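Local coordinates for mbDLG-3 protein (Monosiga brevicollis, PDB 6X1N), which is a PDZ domain of a Dlg-type protein that probably binds the C-terminal tails of partner proteins and may bind protein kinases, at residues 53-65 with 88-100. Sequence-based numbering, arbitrary orientation.
Sequences GQVFEGDQILSMN and VMTLNLTANPGMY
Gln60 N bonds to Thr94 O and Thr94 N returns to Gln60 O, pairing strands 59-64 and 88-95 antiparallel. Leu62 and Ser63 face Asn92, a classic beta bulge: Leu62 N reaches Asn92 O (2.8 Å), and Asn92 N turns to Ser63 O. Past the strand end, Asn65 N gives to Thr90 O, while its side-chain OD1, standing in for the backbone carbonyl of a further pair, takes Thr90 N in a nearly straight bond (2.8 Å, 168°); ND2 faces Val88 O in a weak one.

Apolar side chains line the face carrying Ile61, Met64, Leu91 and Leu93, a buried setting where branched Ile and Leu and bending Met pack without needing polar partners. Leu91 CD2 touches both Ile61 CG2 and Met64 CE, the latter at 3.7 Å, and Met64 crosses Met89, their CG atoms touching. Leu93 sends CD2 to Ile61 CG1 and CD1 to Val55 CG2 (3.8 Å).

At the other end, Asn96 ND2 donates within its own amide plane to Gln60 OE1 (2.9 Å); the two side chains run side by side. Asn96 OD1 caps the following helix by accepting Met99 N. With CG anti to the backbone N (chi1 -166°), Tyr100 swings its ring over Gly58, whose CA lies 3.7 Å from the ring centroid in a CH-pi contact; at this glycine's positive phi a CB would press against the Glu57 carbonyl. The hydroxyl donates to Glu57 OE2 (2.8 Å) on the anti side, tilted 26° from the carboxylate plane. Replacing Tyr100 with alanine would probably uncover Gly58 and leave the Glu57 carboxylate without this donor.

Within the PDZ fold, strand 59-64 lies between strands 38-43 and 88-95. Helix 74-82 packs on Met64 and Met89 through Val81, Phe39 of strand 38-43 touches Gln60 and Asn96, and Arg6 of strand 6-11 salt-bridges Asp59.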
loop_
_atom_site.group_PDB
_atom_site.type_symbol
_atom_site.label_atom_id
_atom_site.label_comp_id
_atom_site.label_asym_id
_atom_site.label_seq_id
_atom_site.Cartn_x
_atom_site.Cartn_y
_atom_site.Cartn_z
ATOM N N GLY A 53 -10.117 -0.138 9.849
ATOM C CA GLY A 53 -10.494 -1.537 9.792
ATOM C C GLY A 53 -10.581 -2.103 8.395
ATOM O O GLY A 53 -11.067 -3.223 8.222
ATOM N N GLN A 54 -10.113 -1.369 7.389
ATOM C CA GLN A 54 -10.255 -1.789 6.001
ATOM C C GLN A 54 -8.927 -1.773 5.260
ATOM O O GLN A 54 -8.908 -1.725 4.027
ATOM C CB GLN A 54 -11.306 -0.950 5.273
ATOM C CG GLN A 54 -12.735 -1.254 5.728
ATOM C CD GLN A 54 -13.230 -2.634 5.273
ATOM O OE1 GLN A 54 -13.587 -2.824 4.105
ATOM N NE2 GLN A 54 -13.267 -3.594 6.198
ATOM N N VAL A 55 -7.821 -1.817 5.991
ATOM C CA VAL A 55 -6.474 -1.854 5.439
ATOM C C VAL A 55 -5.752 -2.996 6.132
ATOM O O VAL A 55 -5.695 -3.022 7.368
ATOM C CB VAL A 55 -5.738 -0.527 5.687
ATOM C CG1 VAL A 55 -4.349 -0.555 5.078
ATOM C CG2 VAL A 55 -6.565 0.664 5.166
ATOM N N PHE A 56 -5.213 -3.942 5.363
ATOM C CA PHE A 56 -4.674 -5.158 5.942
ATOM C C PHE A 56 -3.265 -5.426 5.440
ATOM O O PHE A 56 -2.950 -5.213 4.265
ATOM C CB PHE A 56 -5.530 -6.380 5.567
ATOM C CG PHE A 56 -6.985 -6.245 5.916
ATOM C CD1 PHE A 56 -7.377 -5.873 7.186
ATOM C CD2 PHE A 56 -7.953 -6.495 4.962
ATOM C CE1 PHE A 56 -8.725 -5.767 7.497
ATOM C CE2 PHE A 56 -9.288 -6.383 5.264
ATOM C CZ PHE A 56 -9.679 -6.022 6.529
ATOM N N GLU A 57 -2.433 -5.975 6.317
ATOM C CA GLU A 57 -1.167 -6.523 5.862
ATOM C C GLU A 57 -1.420 -7.546 4.759
ATOM O O GLU A 57 -2.386 -8.314 4.812
ATOM C CB GLU A 57 -0.442 -7.176 7.034
ATOM C CG GLU A 57 0.890 -7.729 6.597
ATOM C CD GLU A 57 1.732 -8.269 7.722
ATOM O OE1 GLU A 57 1.425 -7.997 8.911
ATOM O OE2 GLU A 57 2.713 -8.978 7.391
ATOM N N GLY A 58 -0.579 -7.522 3.730
ATOM C CA GLY A 58 -0.758 -8.388 2.584
ATOM C C GLY A 58 -1.654 -7.835 1.503
ATOM O O GLY A 58 -1.847 -8.506 0.476
ATOM N N ASP A 59 -2.203 -6.643 1.685
ATOM C CA ASP A 59 -2.929 -5.977 0.610
ATOM C C ASP A 59 -1.942 -5.456 -0.424
ATOM O O ASP A 59 -0.901 -4.880 -0.079
ATOM C CB ASP A 59 -3.675 -4.746 1.134
ATOM C CG ASP A 59 -4.927 -5.075 1.907
ATOM O OD1 ASP A 59 -5.404 -6.232 1.851
ATOM O OD2 ASP A 59 -5.464 -4.124 2.512
ATOM N N GLN A 60 -2.285 -5.615 -1.699
ATOM C CA GLN A 60 -1.605 -4.857 -2.735
ATOM C C GLN A 60 -2.229 -3.475 -2.812
ATOM O O GLN A 60 -3.461 -3.342 -2.839
ATOM C CB GLN A 60 -1.707 -5.560 -4.085
ATOM C CG GLN A 60 -0.978 -4.770 -5.153
ATOM C CD GLN A 60 -0.660 -5.554 -6.403
ATOM O OE1 GLN A 60 -1.098 -6.693 -6.576
ATOM N NE2 GLN A 60 0.105 -4.935 -7.302
ATOM N N ILE A 61 -1.379 -2.446 -2.809
ATOM C CA ILE A 61 -1.821 -1.079 -3.050
ATOM C C ILE A 61 -1.784 -0.885 -4.561
ATOM O O ILE A 61 -0.725 -0.655 -5.143
ATOM C CB ILE A 61 -0.940 -0.048 -2.344
ATOM C CG1 ILE A 61 -0.748 -0.376 -0.859
ATOM C CG2 ILE A 61 -1.563 1.329 -2.512
ATOM C CD1 ILE A 61 0.097 0.673 -0.113
ATOM N N LEU A 62 -2.948 -0.967 -5.201
ATOM C CA LEU A 62 -3.002 -0.821 -6.654
ATOM C C LEU A 62 -2.800 0.630 -7.067
ATOM O O LEU A 62 -2.169 0.915 -8.096
ATOM C CB LEU A 62 -4.327 -1.358 -7.187
ATOM C CG LEU A 62 -4.534 -2.859 -6.965
ATOM C CD1 LEU A 62 -5.995 -3.263 -7.204
ATOM C CD2 LEU A 62 -3.607 -3.670 -7.854
ATOM N N SER A 63 -3.324 1.567 -6.281
ATOM C CA SER A 63 -3.116 2.978 -6.559
ATOM C C SER A 63 -3.187 3.747 -5.253
ATOM O O SER A 63 -3.786 3.292 -4.272
ATOM C CB SER A 63 -4.154 3.503 -7.556
ATOM O OG SER A 63 -5.458 3.362 -7.032
ATOM N N MET A 64 -2.561 4.920 -5.252
ATOM C CA MET A 64 -2.580 5.812 -4.107
ATOM C C MET A 64 -2.638 7.236 -4.627
ATOM O O MET A 64 -1.804 7.630 -5.446
ATOM C CB MET A 64 -1.315 5.638 -3.265
ATOM C CG MET A 64 -1.261 6.551 -2.057
ATOM S SD MET A 64 0.290 6.469 -1.143
ATOM C CE MET A 64 0.307 4.747 -0.631
ATOM N N ASN A 65 -3.624 7.999 -4.164
ATOM C CA ASN A 65 -3.758 9.403 -4.547
ATOM C C ASN A 65 -3.734 9.575 -6.062
ATOM O O ASN A 65 -3.075 10.463 -6.601
ATOM C CB ASN A 65 -2.718 10.278 -3.845
ATOM C CG ASN A 65 -3.009 10.436 -2.371
ATOM O OD1 ASN A 65 -4.091 10.077 -1.914
ATOM N ND2 ASN A 65 -2.063 10.977 -1.624
ATOM N N VAL A 88 -4.160 13.671 3.434
ATOM C CA VAL A 88 -5.194 12.808 2.874
ATOM C C VAL A 88 -4.542 11.769 1.974
ATOM O O VAL A 88 -3.673 12.098 1.155
ATOM C CB VAL A 88 -6.262 13.615 2.117
ATOM C CG1 VAL A 88 -7.315 12.689 1.556
ATOM C CG2 VAL A 88 -6.896 14.639 3.047
ATOM N N MET A 89 -4.950 10.514 2.132
ATOM C CA MET A 89 -4.453 9.422 1.309
ATOM C C MET A 89 -5.634 8.574 0.860
ATOM O O MET A 89 -6.367 8.043 1.700
ATOM C CB MET A 89 -3.471 8.568 2.110
ATOM C CG MET A 89 -2.892 7.423 1.314
ATOM S SD MET A 89 -1.977 6.243 2.320
ATOM C CE MET A 89 -0.606 7.252 2.882
ATOM N N THR A 90 -5.820 8.435 -0.447
ATOM C CA THR A 90 -6.828 7.536 -0.988
ATOM C C THR A 90 -6.104 6.328 -1.562
ATOM O O THR A 90 -5.080 6.478 -2.234
ATOM C CB THR A 90 -7.690 8.225 -2.043
ATOM O OG1 THR A 90 -8.361 9.344 -1.442
ATOM C CG2 THR A 90 -8.737 7.260 -2.567
ATOM N N LEU A 91 -6.619 5.137 -1.265
ATOM C CA LEU A 91 -5.993 3.876 -1.637
ATOM C C LEU A 91 -7.006 2.993 -2.344
ATOM O O LEU A 91 -8.174 2.943 -1.949
ATOM C CB LEU A 91 -5.557 3.111 -0.389
ATOM C CG LEU A 91 -4.545 3.781 0.530
ATOM C CD1 LEU A 91 -4.509 3.035 1.853
ATOM C CD2 LEU A 91 -3.179 3.787 -0.106
ATOM N N ASN A 92 -6.554 2.282 -3.372
ATOM C CA ASN A 92 -7.257 1.126 -3.909
ATOM C C ASN A 92 -6.458 -0.093 -3.487
ATOM O O ASN A 92 -5.282 -0.218 -3.855
ATOM C CB ASN A 92 -7.330 1.173 -5.432
ATOM C CG ASN A 92 -8.494 1.976 -5.937
ATOM O OD1 ASN A 92 -8.746 3.087 -5.476
ATOM N ND2 ASN A 92 -9.224 1.414 -6.895
ATOM N N LEU A 93 -7.082 -0.965 -2.702
ATOM C CA LEU A 93 -6.424 -2.089 -2.056
ATOM C C LEU A 93 -7.136 -3.383 -2.410
ATOM O O LEU A 93 -8.361 -3.416 -2.568
ATOM C CB LEU A 93 -6.542 -1.957 -0.530
ATOM C CG LEU A 93 -5.931 -0.708 0.093
ATOM C CD1 LEU A 93 -6.301 -0.612 1.563
ATOM C CD2 LEU A 93 -4.427 -0.709 -0.059
ATOM N N THR A 94 -6.380 -4.468 -2.482
ATOM C CA THR A 94 -6.988 -5.791 -2.524
ATOM C C THR A 94 -6.011 -6.797 -1.935
ATOM O O THR A 94 -4.798 -6.668 -2.121
ATOM C CB THR A 94 -7.412 -6.162 -3.956
ATOM O OG1 THR A 94 -8.325 -7.270 -3.930
ATOM C CG2 THR A 94 -6.199 -6.487 -4.827
ATOM N N ALA A 95 -6.525 -7.759 -1.179
ATOM C CA ALA A 95 -5.646 -8.764 -0.601
ATOM C C ALA A 95 -5.013 -9.573 -1.720
ATOM O O ALA A 95 -5.697 -10.005 -2.651
ATOM C CB ALA A 95 -6.439 -9.684 0.332
ATOM N N ASN A 96 -3.705 -9.759 -1.660
ATOM C CA ASN A 96 -2.993 -10.498 -2.701
ATOM C C ASN A 96 -1.967 -11.382 -2.022
ATOM O O ASN A 96 -0.765 -11.093 -2.016
ATOM C CB ASN A 96 -2.370 -9.551 -3.730
ATOM C CG ASN A 96 -1.769 -10.285 -4.905
ATOM O OD1 ASN A 96 -1.693 -11.516 -4.909
ATOM N ND2 ASN A 96 -1.299 -9.530 -5.897
ATOM N N PRO A 97 -2.422 -12.477 -1.404
ATOM C CA PRO A 97 -1.493 -13.298 -0.618
ATOM C C PRO A 97 -0.444 -13.995 -1.450
ATOM O O PRO A 97 0.676 -14.191 -0.965
ATOM C CB PRO A 97 -2.422 -14.293 0.097
ATOM C CG PRO A 97 -3.638 -14.354 -0.760
ATOM C CD PRO A 97 -3.810 -12.967 -1.314
ATOM N N GLY A 98 -0.761 -14.362 -2.692
ATOM C CA GLY A 98 0.230 -15.035 -3.514
ATOM C C GLY A 98 1.434 -14.158 -3.786
ATOM O O GLY A 98 2.581 -14.555 -3.555
ATOM N N MET A 99 1.190 -12.931 -4.252
ATOM C CA MET A 99 2.306 -12.038 -4.540
ATOM C C MET A 99 3.008 -11.608 -3.261
ATOM O O MET A 99 4.237 -11.479 -3.234
ATOM C CB MET A 99 1.833 -10.824 -5.338
ATOM C CG MET A 99 2.972 -9.898 -5.755
ATOM S SD MET A 99 4.123 -10.661 -6.942
ATOM C CE MET A 99 3.241 -10.392 -8.469
ATOM N N TYR A 100 2.243 -11.385 -2.191
ATOM C CA TYR A 100 2.864 -11.055 -0.912
ATOM C C TYR A 100 3.812 -12.166 -0.476
ATOM O O TYR A 100 4.919 -11.893 0.003
ATOM C CB TYR A 100 1.783 -10.783 0.134
ATOM C CG TYR A 100 2.293 -10.116 1.398
ATOM C CD1 TYR A 100 2.906 -8.871 1.352
ATOM C CD2 TYR A 100 2.128 -10.717 2.644
ATOM C CE1 TYR A 100 3.366 -8.248 2.509
ATOM C CE2 TYR A 100 2.580 -10.095 3.809
ATOM C CZ TYR A 100 3.193 -8.863 3.733
ATOM O OH TYR A 100 3.651 -8.242 4.883
HETATM O O HOH W 1 -6.213 5.720 -5.279
#